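SusD superfamily protein (Bacteroides fragilis, PDB 3L22) probably binds glycans at the outer membrane of the cell, as a SusD-family partner of a nutrient-uptake system. Local coordinates at residues S39-G43 with K44-V48; T65-N68 with T69-N73; E392-R395 with G396-M400; V417-D421 with E422-W426; I428-V431 with E432-N436. All blocks are in the same frame, centred on the assembly; numbering follows the deposited sequence. Where two conformers were deposited one is given.

Contact 1: S39-G43 with K44-V48; sequences SLMGG and KSYLV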
# COMPACT_ATOMS: atom_id res chain seq x y z
N SER A 39 -12.14 1.21 -9.58
CA SER A 39 -10.79 0.86 -9.26
C SER A 39 -10.61 0.65 -7.77
O SER A 39 -11.36 1.20 -6.95
CB SER A 39 -9.83 1.90 -9.84
OG SER A 39 -9.98 3.19 -9.29
N LEU A 40 -9.62 -0.16 -7.42
CA LEU A 40 -9.21 -0.32 -6.05
C LEU A 40 -7.71 0.03 -5.96
O LEU A 40 -7.34 1.19 -6.23
CB LEU A 40 -9.64 -1.69 -5.49
CG LEU A 40 -9.58 -1.95 -3.98
CD1 LEU A 40 -10.65 -1.15 -3.22
CD2 LEU A 40 -9.77 -3.45 -3.69
N MSE A 41 -6.84 -0.92 -5.63
CA MSE A 41 -5.42 -0.63 -5.44
C MSE A 41 -4.65 -0.43 -6.74
O MSE A 41 -3.50 -0.03 -6.71
CB MSE A 41 -4.78 -1.74 -4.64
CG MSE A 41 -5.48 -2.01 -3.33
SE MSE A 41 -6.00 -0.44 -2.24
CE MSE A 41 -4.20 0.34 -2.01
N GLY A 42 -5.30 -0.65 -7.89
CA GLY A 42 -4.69 -0.33 -9.18
C GLY A 42 -5.01 1.10 -9.61
O GLY A 42 -4.57 1.57 -10.68
N GLY A 43 -5.79 1.80 -8.79
CA GLY A 43 -6.25 3.16 -9.12
C GLY A 43 -6.54 4.02 -7.90
O GLY A 43 -5.63 4.32 -7.10
N LYS A 44 -7.81 4.42 -7.77
CA LYS A 44 -8.18 5.44 -6.79
C LYS A 44 -7.87 5.07 -5.33
O LYS A 44 -7.55 5.97 -4.55
CB LYS A 44 -9.67 5.84 -6.94
CG LYS A 44 -9.92 6.73 -8.18
CD LYS A 44 -11.37 7.18 -8.34
CE LYS A 44 -11.78 8.19 -7.27
NZ LYS A 44 -13.20 8.49 -7.38
N SER A 45 -8.01 3.81 -4.94
CA SER A 45 -7.76 3.41 -3.54
C SER A 45 -6.29 3.39 -3.16
O SER A 45 -5.93 3.58 -1.99
CB SER A 45 -8.49 2.11 -3.16
OG SER A 45 -9.92 2.30 -3.32
N TYR A 46 -5.40 3.29 -4.15
CA TYR A 46 -3.98 3.50 -3.90
C TYR A 46 -3.69 4.99 -3.78
O TYR A 46 -2.99 5.42 -2.87
CB TYR A 46 -3.21 2.93 -5.07
CG TYR A 46 -1.69 2.90 -5.08
CD1 TYR A 46 -0.99 1.82 -4.56
CD2 TYR A 46 -0.96 3.89 -5.69
CE1 TYR A 46 0.39 1.73 -4.64
CE2 TYR A 46 0.43 3.83 -5.78
CZ TYR A 46 1.09 2.73 -5.28
OH TYR A 46 2.44 2.62 -5.46
N LEU A 47 -4.25 5.77 -4.71
CA LEU A 47 -4.16 7.22 -4.66
C LEU A 47 -4.67 7.80 -3.33
O LEU A 47 -4.16 8.83 -2.87
CB LEU A 47 -4.94 7.85 -5.83
CG LEU A 47 -4.24 7.70 -7.19
CD1 LEU A 47 -5.23 7.67 -8.37
CD2 LEU A 47 -3.17 8.76 -7.36
N VAL A 48 -5.67 7.14 -2.73
CA VAL A 48 -6.17 7.52 -1.43
C VAL A 48 -5.06 7.67 -0.41
O VAL A 48 -5.05 8.64 0.34
CB VAL A 48 -7.27 6.53 -0.92
CG1 VAL A 48 -7.37 6.55 0.62
CG2 VAL A 48 -8.57 6.86 -1.59
O HOH W 1 -11.80 3.47 -5.32
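Ser39 and Leu40 meet the first turn of helix 44-52, where a type I beta turn from Leu40 to Gly43 runs straight into the helix with Gly43 as N-cap residue. Hydrogen bonds carry most of the joint. The Ser39 hydroxyl takes the first helical amide almost linearly, Lys44 N to Ser39 OG being 2.9 Å at 174°; chi1 of 64° sets OG between its own N and carbonyl carbon, turned to that amide. Leu40 O is gripped twice, by Gly43 N closing the turn and by Ser45 N at 3.0 Å, the two donors approaching from opposite faces of its carbonyl plane. Gly43 O starts the helical pattern with Leu47 N and a weaker bond from Tyr46 N. A water joins Ser39 O to Ser45 OG, and that hydroxyl also bonds Thr84 of helix 79-103.

Van der Waals contacts add to these: Leu40 CD1 touches the Ser45 hydroxyl, OG, at 3.5 Å. Selenomethionine Met41 starts away from the helix, but its chain bends twice beyond CG and brings its end back over the backbone. Its SE rests 3.7 Å from Ser45 CB, and its CE sits 4.1 Å from Tyr46 CB.

Contact 2: T65-N68 with T69-N73; sequences TLFN and TYNMN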
# COMPACT_ATOMS: atom_id res chain seq x y z
N THR A 65 -12.55 13.50 -7.95
CA THR A 65 -11.12 13.17 -7.98
C THR A 65 -10.44 13.34 -6.61
O THR A 65 -9.37 13.92 -6.51
CB THR A 65 -10.41 13.93 -9.11
OG1 THR A 65 -10.61 15.32 -8.94
CG2 THR A 65 -10.96 13.49 -10.48
N LEU A 66 -11.06 12.79 -5.57
CA LEU A 66 -10.43 12.53 -4.24
C LEU A 66 -10.20 13.79 -3.37
O LEU A 66 -9.49 13.74 -2.36
CB LEU A 66 -9.14 11.67 -4.38
CG LEU A 66 -9.30 10.25 -4.97
CD1 LEU A 66 -7.96 9.51 -5.10
CD2 LEU A 66 -10.29 9.39 -4.11
N PHE A 67 -10.82 14.91 -3.73
CA PHE A 67 -10.62 16.12 -2.96
C PHE A 67 -11.00 15.97 -1.50
O PHE A 67 -10.29 16.48 -0.64
CB PHE A 67 -11.43 17.26 -3.58
CG PHE A 67 -11.02 18.62 -3.13
CD1 PHE A 67 -9.72 19.07 -3.34
CD2 PHE A 67 -11.96 19.49 -2.59
CE1 PHE A 67 -9.34 20.38 -2.96
CE2 PHE A 67 -11.60 20.79 -2.22
CZ PHE A 67 -10.28 21.23 -2.40
N ASN A 68 -12.10 15.28 -1.22
CA ASN A 68 -12.50 15.04 0.17
C ASN A 68 -11.53 14.13 0.94
O ASN A 68 -11.39 14.27 2.16
CB ASN A 68 -13.92 14.47 0.29
CG ASN A 68 -14.97 15.55 0.52
OD1 ASN A 68 -14.66 16.71 0.81
ND2 ASN A 68 -16.24 15.15 0.40
N THR A 69 -10.86 13.22 0.25
CA THR A 69 -9.83 12.42 0.90
C THR A 69 -8.67 13.29 1.31
O THR A 69 -8.22 13.21 2.46
CB THR A 69 -9.33 11.27 0.02
OG1 THR A 69 -10.42 10.39 -0.22
CG2 THR A 69 -8.17 10.52 0.72
N TYR A 70 -8.21 14.14 0.40
CA TYR A 70 -7.07 15.03 0.69
C TYR A 70 -7.36 15.96 1.87
O TYR A 70 -6.52 16.16 2.74
CB TYR A 70 -6.67 15.88 -0.53
CG TYR A 70 -5.52 16.83 -0.14
CD1 TYR A 70 -4.21 16.34 0.03
CD2 TYR A 70 -5.75 18.19 0.10
CE1 TYR A 70 -3.17 17.18 0.45
CE2 TYR A 70 -4.71 19.04 0.50
CZ TYR A 70 -3.43 18.54 0.69
OH TYR A 70 -2.42 19.37 1.09
N ASN A 71 -8.56 16.51 1.86
CA ASN A 71 -9.02 17.44 2.89
C ASN A 71 -9.48 16.77 4.18
O ASN A 71 -9.94 17.44 5.09
CB ASN A 71 -10.15 18.29 2.32
CG ASN A 71 -9.66 19.35 1.37
OD1 ASN A 71 -8.51 19.79 1.43
ND2 ASN A 71 -10.57 19.82 0.52
N MSE A 72 -9.34 15.45 4.27
CA MSE A 72 -9.67 14.73 5.50
C MSE A 72 -11.13 14.98 5.86
O MSE A 72 -11.47 15.29 7.00
CB MSE A 72 -8.73 15.10 6.67
CG MSE A 72 -7.28 15.01 6.34
SE MSE A 72 -6.67 13.23 5.83
CE MSE A 72 -6.77 12.37 7.58
N ASN A 73 -11.99 14.81 4.86
CA ASN A 73 -13.38 15.17 4.99
C ASN A 73 -14.31 14.09 4.43
O ASN A 73 -15.40 14.40 4.01
CB ASN A 73 -13.63 16.51 4.29
CG ASN A 73 -14.95 17.15 4.69
OD1 ASN A 73 -15.30 17.17 5.86
ND2 ASN A 73 -15.69 17.66 3.71
O HOH W 2 -13.35 19.01 0.73
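Phe67 and Asn71, one helical turn apart, set an amide over an aromatic face: Asn71 ND2 stands 3.1 Å above the Phe67 ring plane, displaced toward the rim, and its nearest ring atom is Phe67 CE2. The two planes are 72° apart, so the amide stands steeply to the ring instead of stacking flat on it. Phe67 CG is trans to its own N (chi1 -163°), and the ring, which starts out away from the following residues, swings its end back beneath Asn71.

The second pair is Asn68 with Asn73, whose amide planes are nearly perpendicular at 84°. Asn73 ND2 donates to Asn68 OD1 over 3.2 Å; the acceptor lies near the amide plane of Asn73, whereas the donor sits well above that of Asn68. Asn68 OD1 also accepts a hydrogen bond from a water at 2.6 Å, and the same water accepts from Asn71 ND2, tying the three asparagines together. The other end of the Asn68 amide, ND2, bonds Asp78. On the inner side Leu66 and Thr69 run alongside each other, Leu66 CD2 4.0 Å from Thr69 OG1, which bonds Glu80.

Backbone bonds bound the turn. Leu66 O, at the N-cap, accepts from Tyr70 N, and Asn73 N reaches Asn68 O at 2.8 Å while Met72 N bonds Thr69 O. With positive phi at Met72, this is the Schellman motif that ends short helix 67-70.

Contact 3: E392-R395 with G396-M400; sequences EGIR and GIDIM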
# COMPACT_ATOMS: atom_id res chain seq x y z
N GLU A 392 3.48 6.65 -3.99
CA GLU A 392 3.48 5.16 -4.06
C GLU A 392 2.63 4.47 -2.97
O GLU A 392 2.92 3.37 -2.54
CB GLU A 392 4.91 4.60 -4.12
CG GLU A 392 5.57 4.86 -5.47
CD GLU A 392 6.96 4.24 -5.63
OE1 GLU A 392 7.17 3.06 -5.22
OE2 GLU A 392 7.84 4.96 -6.14
N GLY A 393 1.56 5.11 -2.54
CA GLY A 393 0.49 4.41 -1.82
C GLY A 393 0.84 4.11 -0.38
O GLY A 393 0.28 3.20 0.19
N ILE A 394 1.74 4.91 0.20
CA ILE A 394 2.36 4.59 1.48
C ILE A 394 2.23 5.69 2.52
O ILE A 394 2.02 5.38 3.71
CB ILE A 394 3.87 4.20 1.30
CG1 ILE A 394 4.00 2.77 0.76
CG2 ILE A 394 4.65 4.29 2.59
CD1 ILE A 394 5.46 2.42 0.21
N ARG A 395 2.33 6.96 2.11
CA ARG A 395 2.52 8.00 3.11
C ARG A 395 1.43 8.09 4.21
O ARG A 395 1.73 8.21 5.42
CB ARG A 395 2.68 9.34 2.40
CG ARG A 395 2.84 10.52 3.36
CD ARG A 395 4.08 10.37 4.22
NE ARG A 395 4.23 11.48 5.15
CZ ARG A 395 4.80 11.39 6.35
NH1 ARG A 395 5.35 10.26 6.80
NH2 ARG A 395 4.85 12.46 7.11
N GLY A 396 0.18 8.04 3.78
CA GLY A 396 -0.94 8.13 4.69
C GLY A 396 -1.03 6.92 5.62
O GLY A 396 -1.62 7.01 6.70
N ILE A 397 -0.43 5.79 5.22
CA ILE A 397 -0.35 4.62 6.10
C ILE A 397 0.72 4.85 7.17
O ILE A 397 0.50 4.56 8.35
CB ILE A 397 -0.07 3.33 5.32
CG1 ILE A 397 -1.27 3.04 4.39
CG2 ILE A 397 0.21 2.19 6.26
CD1 ILE A 397 -1.10 1.88 3.38
N ASP A 398 1.89 5.37 6.79
CA ASP A 398 2.96 5.57 7.77
C ASP A 398 2.53 6.57 8.84
O ASP A 398 2.76 6.35 10.06
CB ASP A 398 4.26 6.01 7.08
CG ASP A 398 5.02 4.86 6.40
OD1 ASP A 398 4.72 3.65 6.63
OD2 ASP A 398 5.98 5.17 5.65
N ILE A 399 1.85 7.64 8.43
CA ILE A 399 1.37 8.66 9.38
C ILE A 399 0.38 8.02 10.38
O ILE A 399 0.47 8.19 11.62
CB ILE A 399 0.67 9.82 8.64
CG1 ILE A 399 1.71 10.64 7.85
CG2 ILE A 399 -0.09 10.72 9.61
CD1 ILE A 399 1.13 11.65 6.78
N MSE A 400 -0.58 7.31 9.82
CA MSE A 400 -1.63 6.74 10.63
C MSE A 400 -1.11 5.65 11.56
O MSE A 400 -1.46 5.66 12.73
CB MSE A 400 -2.74 6.17 9.78
CG MSE A 400 -4.03 6.00 10.56
SE MSE A 400 -5.25 5.24 9.29
CE MSE A 400 -6.93 5.75 10.16
O HOH W 3 6.04 7.78 4.87
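Arg395 and Ile399 pack face-on: the flat guanidinium lies under the isoleucine, with Ile399 CG1 3.5 Å above its plane and over its centre. Ile399 CD1 comes equally near Arg395 NE, at 3.5 Å, and the two side chains cross at about a right angle. Arg395 leaves the backbone with CG trans to N (chi1 178°) and then bends at chi2 (61°), which turns the chain along the helix toward Ile399, one turn on. On the next face, Ile394 and Asp398 run alongside each other, and Ile394 CG2 touches Asp398 OD2 at 3.5 Å.

A water links the two faces, accepting from Arg395 NH1 and donating to Asp398 OD2 at 2.7 Å. The charged groups themselves stay 5.3 Å apart from NH1 to OD2, so they do not form a direct salt bridge. Each instead has partners farther out: Arg395 NE pairs with Asp54, while Asp398 uses OD2 for Lys385 and OD1 for Arg401. These outside partners probably fix the orientation of both groups.

Beneath the side chains, Ile394 is the N-cap residue, its O accepting from Asp398 N at 3.1 Å, and Arg395 O accepts from Ile399 N. The turn opens helix 395-401, where Ile397 packs on Phe49 of helix 44-52 and on Tyr129 and Tyr130 of helix 113-131, while Ile399 meets Phe406 of strand 406-409.

Contact 4: V417-D421 with E422-W426; sequences VGPSD and EKYTW. With ACT (acetate ion), chain M.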
# COMPACT_ATOMS: atom_id res chain seq x y z
N VAL A 417 -5.32 17.11 11.67
CA VAL A 417 -6.27 16.10 12.13
C VAL A 417 -5.51 15.03 12.88
O VAL A 417 -4.53 14.45 12.36
CB VAL A 417 -7.07 15.50 10.95
CG1 VAL A 417 -8.16 14.49 11.46
CG2 VAL A 417 -7.73 16.61 10.15
N GLY A 418 -5.93 14.78 14.11
CA GLY A 418 -5.26 13.82 14.99
C GLY A 418 -6.16 12.69 15.42
O GLY A 418 -7.35 12.69 15.13
N PRO A 419 -5.60 11.71 16.14
CA PRO A 419 -6.36 10.51 16.42
C PRO A 419 -7.61 10.69 17.26
O PRO A 419 -8.47 9.83 17.18
CB PRO A 419 -5.36 9.58 17.12
CG PRO A 419 -4.06 10.14 16.89
CD PRO A 419 -4.21 11.59 16.59
N SER A 420 -7.75 11.79 18.03
CA SER A 420 -8.98 12.06 18.76
C SER A 420 -10.07 12.69 17.90
O SER A 420 -11.19 12.82 18.35
CB SER A 420 -8.71 12.94 19.97
OG SER A 420 -7.85 12.27 20.85
N ASP A 421 -9.75 13.08 16.67
CA ASP A 421 -10.72 13.68 15.75
C ASP A 421 -11.46 12.62 14.95
O ASP A 421 -10.87 11.64 14.49
CB ASP A 421 -10.02 14.63 14.76
CG ASP A 421 -9.37 15.79 15.45
OD1 ASP A 421 -9.99 16.39 16.36
OD2 ASP A 421 -8.22 16.12 15.10
N GLU A 422 -12.75 12.85 14.76
CA GLU A 422 -13.60 11.96 13.97
C GLU A 422 -13.06 11.75 12.56
O GLU A 422 -13.04 10.62 12.08
CB GLU A 422 -15.03 12.51 13.93
CG GLU A 422 -16.04 11.81 12.96
CD GLU A 422 -17.32 12.66 12.79
OE1 GLU A 422 -18.20 12.62 13.70
OE2 GLU A 422 -17.41 13.39 11.77
N LYS A 423 -12.59 12.82 11.92
CA LYS A 423 -12.08 12.72 10.55
C LYS A 423 -10.66 12.14 10.39
O LYS A 423 -10.11 12.11 9.28
CB LYS A 423 -12.19 14.07 9.82
CG LYS A 423 -13.64 14.62 9.65
CD LYS A 423 -14.51 13.73 8.79
CE LYS A 423 -15.96 14.27 8.59
NZ LYS A 423 -16.73 13.10 8.01
N TYR A 424 -10.06 11.67 11.49
CA TYR A 424 -8.82 10.91 11.39
C TYR A 424 -9.03 9.63 10.57
O TYR A 424 -8.11 9.19 9.84
CB TYR A 424 -8.31 10.53 12.78
CG TYR A 424 -6.84 10.12 12.84
CD1 TYR A 424 -5.84 11.06 12.68
CD2 TYR A 424 -6.45 8.83 13.14
CE1 TYR A 424 -4.52 10.73 12.79
CE2 TYR A 424 -5.09 8.49 13.26
CZ TYR A 424 -4.14 9.44 13.05
OH TYR A 424 -2.81 9.14 13.17
N THR A 425 -10.21 9.04 10.71
CA THR A 425 -10.56 7.82 10.04
C THR A 425 -11.74 8.08 9.09
O THR A 425 -12.40 9.11 9.16
CB THR A 425 -10.98 6.76 11.04
OG1 THR A 425 -12.16 7.20 11.71
CG2 THR A 425 -9.85 6.45 12.05
N TRP A 426 -11.97 7.12 8.20
CA TRP A 426 -13.13 7.09 7.37
C TRP A 426 -14.27 6.42 8.16
O TRP A 426 -14.02 5.48 8.91
CB TRP A 426 -12.83 6.26 6.12
CG TRP A 426 -12.07 6.95 5.05
CD1 TRP A 426 -11.42 8.16 5.11
CD2 TRP A 426 -11.90 6.49 3.71
NE1 TRP A 426 -10.87 8.47 3.89
CE2 TRP A 426 -11.17 7.46 3.01
CE3 TRP A 426 -12.35 5.35 3.03
CZ2 TRP A 426 -10.82 7.31 1.66
CZ3 TRP A 426 -12.00 5.21 1.66
CH2 TRP A 426 -11.26 6.18 1.01
C ACT M . -4.89 13.96 19.36
O ACT M . -4.22 15.03 19.49
OXT ACT M . -5.83 13.97 18.47
CH3 ACT M . -4.57 12.77 20.24
O HOH W 4 -11.45 8.81 14.04
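Asp421 O is gripped by two groups, Tyr424 N at 3.1 Å and a water at 2.9 Å that also bonds Thr425 OG1. The amide comes from well above the carbonyl plane, as a type I beta turn from Gly418 to Asp421 passes directly into the short 3-10 segment 422-424. The turn is closed by Asp421 N to Gly418 O and braced by its own last side chain: Gly418 N donates almost linearly, at 178°, to Asp421 OD2 on the anti side of the carboxylate.

Against this frame lies Tyr424, a buried ring with CG trans to its N (chi1 -162°), which directs it back under the turn. Pro419 CA sits 3.6 Å from the ring centroid and 13° off the normal, a CH-pi contact over the face. The proline runs alongside the tyrosine, with Pro419 CG 3.9 Å from Tyr424 CZ, while Val417 O lies at the ring edge in its plane. The phenol OH bonds Glu404 O, and the ring also meets Phe406.

Outward, the turn touches an acetate probably left from crystallisation, held by Ser420 N. His405, a zinc ligand in a structure of this protein, lies close to Gly418, although that zinc is not bound to this chain here. Just before the turn, at the end of strand 414-417, Val417 CG1, trans to its N, packs 3.4 Å from Tyr424 N.

Contact 5: I428-V431 with E432-N436; sequences IPQV and ELLLN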
# COMPACT_ATOMS: atom_id res chain seq x y z
N ILE A 428 -17.69 4.06 8.47
CA ILE A 428 -18.28 2.94 7.78
C ILE A 428 -19.30 3.49 6.77
O ILE A 428 -20.14 4.28 7.15
CB ILE A 428 -18.99 1.94 8.73
CG1 ILE A 428 -18.00 1.34 9.76
CG2 ILE A 428 -19.68 0.85 7.90
CD1 ILE A 428 -16.77 0.64 9.16
N PRO A 429 -19.20 3.10 5.47
CA PRO A 429 -20.02 3.78 4.45
C PRO A 429 -21.47 3.39 4.45
O PRO A 429 -21.81 2.30 4.89
CB PRO A 429 -19.38 3.35 3.12
CG PRO A 429 -18.75 2.04 3.45
CD PRO A 429 -18.19 2.25 4.84
N GLN A 430 -22.29 4.27 3.90
CA GLN A 430 -23.73 4.01 3.76
C GLN A 430 -24.06 2.68 3.06
O GLN A 430 -25.05 2.04 3.44
CB GLN A 430 -24.40 5.16 2.99
CG GLN A 430 -25.93 5.06 2.78
CD GLN A 430 -26.75 5.12 4.08
OE1 GLN A 430 -26.21 5.23 5.19
NE2 GLN A 430 -28.07 5.07 3.92
N VAL A 431 -23.26 2.26 2.07
CA VAL A 431 -23.53 0.97 1.41
C VAL A 431 -23.58 -0.18 2.42
O VAL A 431 -24.44 -1.03 2.34
CB VAL A 431 -22.53 0.63 0.27
CG1 VAL A 431 -22.75 1.54 -0.90
CG2 VAL A 431 -21.08 0.68 0.74
N GLU A 432 -22.69 -0.17 3.40
CA GLU A 432 -22.70 -1.17 4.45
C GLU A 432 -23.84 -0.93 5.45
O GLU A 432 -24.55 -1.89 5.85
CB GLU A 432 -21.35 -1.17 5.18
CG GLU A 432 -21.17 -2.21 6.28
CD GLU A 432 -21.07 -3.66 5.80
OE1 GLU A 432 -20.96 -3.90 4.59
OE2 GLU A 432 -21.07 -4.57 6.66
N LEU A 433 -24.04 0.32 5.85
CA LEU A 433 -25.02 0.64 6.90
C LEU A 433 -26.43 0.22 6.50
O LEU A 433 -27.21 -0.18 7.37
CB LEU A 433 -24.99 2.13 7.24
CG LEU A 433 -23.71 2.74 7.85
CD1 LEU A 433 -24.01 4.22 8.12
CD2 LEU A 433 -23.27 2.02 9.12
N LEU A 434 -26.75 0.28 5.21
CA LEU A 434 -28.05 -0.15 4.70
C LEU A 434 -28.29 -1.65 4.87
O LEU A 434 -29.39 -2.05 5.17
CB LEU A 434 -28.22 0.24 3.21
CG LEU A 434 -28.45 1.74 2.90
CD1 LEU A 434 -28.21 2.04 1.42
CD2 LEU A 434 -29.85 2.20 3.34
N LEU A 435 -27.25 -2.46 4.73
CA LEU A 435 -27.36 -3.92 4.74
C LEU A 435 -26.98 -4.59 6.06
O LEU A 435 -27.41 -5.72 6.29
CB LEU A 435 -26.44 -4.52 3.67
CG LEU A 435 -26.73 -4.15 2.22
CD1 LEU A 435 -25.61 -4.70 1.35
CD2 LEU A 435 -28.10 -4.67 1.79
N ASN A 436 -26.16 -3.96 6.89
CA ASN A 436 -25.62 -4.61 8.09
C ASN A 436 -26.23 -4.01 9.36
O ASN A 436 -25.77 -2.97 9.84
CB ASN A 436 -24.09 -4.51 8.06
CG ASN A 436 -23.41 -5.22 9.24
OD1 ASN A 436 -24.08 -5.68 10.18
ND2 ASN A 436 -22.06 -5.34 9.17
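Ile428 and Glu432 form the buried inner side of this contact: they lie alongside each other, with Ile428 CG2 3.8 Å from Glu432 CG. The same methyl meets Leu433 CD2 at 4.0 Å, so one branch of Ile428 bridges two residues of the next turn. Glu432 bends at chi2 (70°), and its buried carboxylate is well supplied with partners. Asn436 ND2 donates to Glu432 OE2 at 2.8 Å, on the anti side and with the acceptor close to the amide plane; OE2 also forms a salt bridge with Arg151, and OE1 accepts a hydrogen bond from Trp85 NE1 of helix 79-103. The arginine would be expected to favour the charged form of this glutamate.

The outer side faces solvent more; its distances are just as short, but no side-chain hydrogen bond holds it. Gln430, bent at chi2, lays its amide against leucines: Gln430 NE2 is 3.4 Å from Leu434 CD2, and OE1 lies 3.8 Å from Leu433 CD1. Leu435 touches just the Val431 carbonyl, its CG 3.9 Å from Val431 O.

Backbone bonds from Leu433 N to Pro429 O and from Leu434 N to Gln430 O mark the first turn of helix 430-435, a short helix with proline at its N-cap, laid against helix 79-103.

Overall arrangement
Contacts 1 and 3 are buried near the middle of the chain, whereas contacts 2, 4 and 5 are partly buried and lie progressively farther out, each with some exposure. Helix 44-52 connects the first four: Leu47 packs on Leu66 of contact 2, Tyr46 reaches Glu392 of contact 3, and Val48 meets Trp426 of contact 4. Contact 4 also touches contact 2 through Met72 and Lys423, and contact 3 through Met400 and Thr425. Contact 5 only adjoins contact 4 in sequence. Chemistry varies: a serine hydroxyl accepting the first helical amide in contact 1, asparagine amides in contact 2, ion pairs around contact 3, an aromatic face in contact 4 and a buried carboxylate in contact 5.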